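Twitching motility pilus retraction protein (Geobacter sulfurreducens PCA, PDB 5ZFQ) probably powers the retraction of type IV pili as a hexameric ATPase motor, using ATP hydrolysis to drive disassembly of the pilus fibre. Local coordinates at residues 151-156 against 284-289. Sequence-based numbering, arbitrary orientation.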
ATOM      1  N   LEU A 151      18.957  -9.499  27.908  1.00 36.28           N
ATOM      2  CA  LEU A 151      17.647  -9.858  27.406  1.00 34.73           C
ATOM      3  C   LEU A 151      17.266 -11.255  27.865  1.00 34.07           C
ATOM      4  O   LEU A 151      18.053 -12.195  27.705  1.00 33.99           O
ATOM      5  CB  LEU A 151      17.642  -9.782  25.885  1.00 34.06           C
ATOM      6  CG  LEU A 151      16.355 -10.194  25.189  1.00 32.94           C
ATOM      7  CD1 LEU A 151      15.183  -9.207  25.467  1.00 28.76           C
ATOM      8  CD2 LEU A 151      16.664 -10.317  23.706  1.00 32.50           C
ATOM      9  N   ILE A 152      16.070 -11.381  28.433  1.00 33.44           N
ATOM     10  CA  ILE A 152      15.546 -12.671  28.870  1.00 33.84           C
ATOM     11  C   ILE A 152      14.223 -12.961  28.166  1.00 33.35           C
ATOM     12  O   ILE A 152      13.320 -12.122  28.178  1.00 28.63           O
ATOM     13  CB  ILE A 152      15.329 -12.705  30.394  1.00 34.98           C
ATOM     14  CG1 ILE A 152      16.640 -12.385  31.124  1.00 36.05           C
ATOM     15  CG2 ILE A 152      14.770 -14.044  30.827  1.00 29.36           C
ATOM     16  CD1 ILE A 152      16.613 -12.681  32.598  1.00 29.37           C
ATOM     17  N   LEU A 153      14.100 -14.138  27.551  1.00 33.16           N
ATOM     18  CA  LEU A 153      12.890 -14.459  26.790  1.00 32.42           C
ATOM     19  C   LEU A 153      12.084 -15.583  27.406  1.00 32.70           C
ATOM     20  O   LEU A 153      12.620 -16.631  27.748  1.00 33.05           O
ATOM     21  CB  LEU A 153      13.245 -14.820  25.351  1.00 32.26           C
ATOM     22  CG  LEU A 153      13.941 -13.674  24.608  1.00 31.74           C
ATOM     23  CD1 LEU A 153      14.459 -14.087  23.250  1.00 31.26           C
ATOM     24  CD2 LEU A 153      12.970 -12.495  24.513  1.00 31.93           C
ATOM     25  N   VAL A 154      10.789 -15.346  27.575  1.00 32.40           N
ATOM     26  CA  VAL A 154       9.858 -16.407  27.936  1.00 31.93           C
ATOM     27  C   VAL A 154       8.936 -16.636  26.752  1.00 32.11           C
ATOM     28  O   VAL A 154       8.121 -15.770  26.433  1.00 31.69           O
ATOM     29  CB  VAL A 154       9.026 -16.059  29.168  1.00 30.71           C
ATOM     30  CG1 VAL A 154       8.274 -17.289  29.648  1.00 30.90           C
ATOM     31  CG2 VAL A 154       9.908 -15.513  30.266  1.00 29.97           C
ATOM     32  N   THR A 155       9.071 -17.779  26.082  1.00 32.67           N
ATOM     33  CA  THR A 155       8.315 -18.003  24.860  1.00 33.01           C
ATOM     34  C   THR A 155       7.264 -19.065  25.045  1.00 33.82           C
ATOM     35  O   THR A 155       7.316 -19.850  25.984  1.00 34.33           O
ATOM     36  CB  THR A 155       9.222 -18.420  23.688  1.00 33.67           C
ATOM     37  OG1 THR A 155       9.599 -19.807  23.812  1.00 34.41           O
ATOM     38  CG2 THR A 155      10.462 -17.526  23.630  1.00 33.05           C
ATOM     39  N   GLY A 156       6.314 -19.106  24.126  1.00 32.89           N
ATOM     40  CA  GLY A 156       5.282 -20.117  24.163  1.00 33.81           C
ATOM     41  C   GLY A 156       3.941 -19.548  23.762  1.00 40.19           C
ATOM     42  O   GLY A 156       3.808 -18.337  23.546  1.00 33.28           O
ATOM     43  N   PHE A 284      25.486 -11.000  22.349  1.00 41.80           N
ATOM     44  CA  PHE A 284      25.978 -10.156  23.428  1.00 42.72           C
ATOM     45  C   PHE A 284      24.989 -10.052  24.609  1.00 40.97           C
ATOM     46  O   PHE A 284      25.393 -10.192  25.771  1.00 40.97           O
ATOM     47  CB  PHE A 284      26.315  -8.759  22.866  1.00 44.17           C
ATOM     48  CG  PHE A 284      26.657  -7.739  23.917  1.00 45.46           C
ATOM     49  CD1 PHE A 284      27.424  -8.082  25.037  1.00 46.70           C
ATOM     50  CD2 PHE A 284      26.232  -6.425  23.781  1.00 45.66           C
ATOM     51  CE1 PHE A 284      27.745  -7.137  26.015  1.00 47.06           C
ATOM     52  CE2 PHE A 284      26.551  -5.473  24.752  1.00 46.31           C
ATOM     53  CZ  PHE A 284      27.311  -5.841  25.872  1.00 46.84           C
ATOM     54  N   VAL A 285      23.707  -9.826  24.310  1.00 39.72           N
ATOM     55  CA  VAL A 285      22.759  -9.408  25.345  1.00 39.11           C
ATOM     56  C   VAL A 285      21.849 -10.533  25.875  1.00 38.89           C
ATOM     57  O   VAL A 285      21.313 -10.418  26.989  1.00 38.89           O
ATOM     58  CB  VAL A 285      21.847  -8.232  24.851  1.00 33.26           C
ATOM     59  CG1 VAL A 285      22.669  -7.077  24.309  1.00 34.36           C
ATOM     60  CG2 VAL A 285      20.842  -8.714  23.828  1.00 32.42           C
ATOM     61  N   LEU A 286      21.680 -11.605  25.098  1.00 39.00           N
ATOM     62  CA  LEU A 286      20.820 -12.731  25.497  1.00 38.23           C
ATOM     63  C   LEU A 286      21.355 -13.383  26.754  1.00 38.88           C
ATOM     64  O   LEU A 286      22.528 -13.770  26.799  1.00 39.73           O
ATOM     65  CB  LEU A 286      20.728 -13.768  24.378  1.00 38.50           C
ATOM     66  CG  LEU A 286      19.545 -14.733  24.302  1.00 37.58           C
ATOM     67  CD1 LEU A 286      18.205 -13.995  24.370  1.00 36.25           C
ATOM     68  CD2 LEU A 286      19.630 -15.550  23.024  1.00 38.08           C
ATOM     69  N   GLU A 287      20.520 -13.478  27.786  1.00 38.66           N
ATOM     70  CA  GLU A 287      20.962 -14.058  29.055  1.00 39.67           C
ATOM     71  C   GLU A 287      20.173 -15.315  29.359  1.00 39.37           C
ATOM     72  O   GLU A 287      20.498 -16.059  30.284  1.00 40.52           O
ATOM     73  CB  GLU A 287      20.838 -13.053  30.208  1.00 40.10           C
ATOM     74  CG  GLU A 287      21.885 -11.928  30.185  1.00 41.86           C
ATOM     75  CD  GLU A 287      23.334 -12.448  30.216  1.00 44.81           C
ATOM     76  OE1 GLU A 287      23.580 -13.551  30.777  1.00 45.58           O
ATOM     77  OE2 GLU A 287      24.223 -11.756  29.655  1.00 47.11           O
ATOM     78  N   GLY A 288      19.145 -15.568  28.561  1.00 38.28           N
ATOM     79  CA  GLY A 288      18.334 -16.749  28.766  1.00 38.51           C
ATOM     80  C   GLY A 288      17.062 -16.807  27.946  1.00 37.82           C
ATOM     81  O   GLY A 288      16.440 -15.789  27.624  1.00 37.35           O
ATOM     82  N   VAL A 289      16.675 -18.027  27.607  1.00 37.96           N
ATOM     83  CA  VAL A 289      15.461 -18.269  26.843  1.00 36.97           C
ATOM     84  C   VAL A 289      14.703 -19.397  27.502  1.00 37.01           C
ATOM     85  O   VAL A 289      15.245 -20.475  27.731  1.00 37.51           O
ATOM     86  CB  VAL A 289      15.750 -18.652  25.357  1.00 42.10           C
ATOM     87  CG1 VAL A 289      14.433 -18.931  24.612  1.00 41.08           C
ATOM     88  CG2 VAL A 289      16.606 -17.578  24.660  1.00 41.89           C
TER
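L151 and L286 both carry CG anti to the backbone N (chi1 177° and -157°), and their ends meet obliquely over one face of the sheet, L151 CD2 4.0 Å from L286 CD1. L153 turns the other way, with CG beside its backbone N, which lets its CD1 meet the same L286 methyl at 3.9 Å, the two side chains at about a right angle. They belong to neighbouring parallel strands, whose short segments 151-155 and 286-289 diverge by 16°, in the central sheet of the RecA-like ATPase domain; strand 150-155 runs into the probable Walker A loop that begins at G156.

The pairing starts where helix 275-285 ends: L151 N donates to V285 O at 2.7 Å and L151 O accepts E287 N at 2.8 Å, so both polar backbone atoms of L151 are used. L151 pairs with L286 and L153 with V289, so two residues, E287 and G288, stand against I152 alone: a beta bulge. On the leucine face, I263 of helix 259-268 packs on L286 and T262 on L153 and V289. Farther along, T155 OG1 is hydrogen-bonded to S291 OG and T256 O, while T155 CG2 lies 4.3 Å from V289 CG1. L153 N donates to G288 O at 2.9 Å, which closes the bulge and brings L153 level with V289, whose CA lies 3.4 Å from L153 O in a CA-H...O contact.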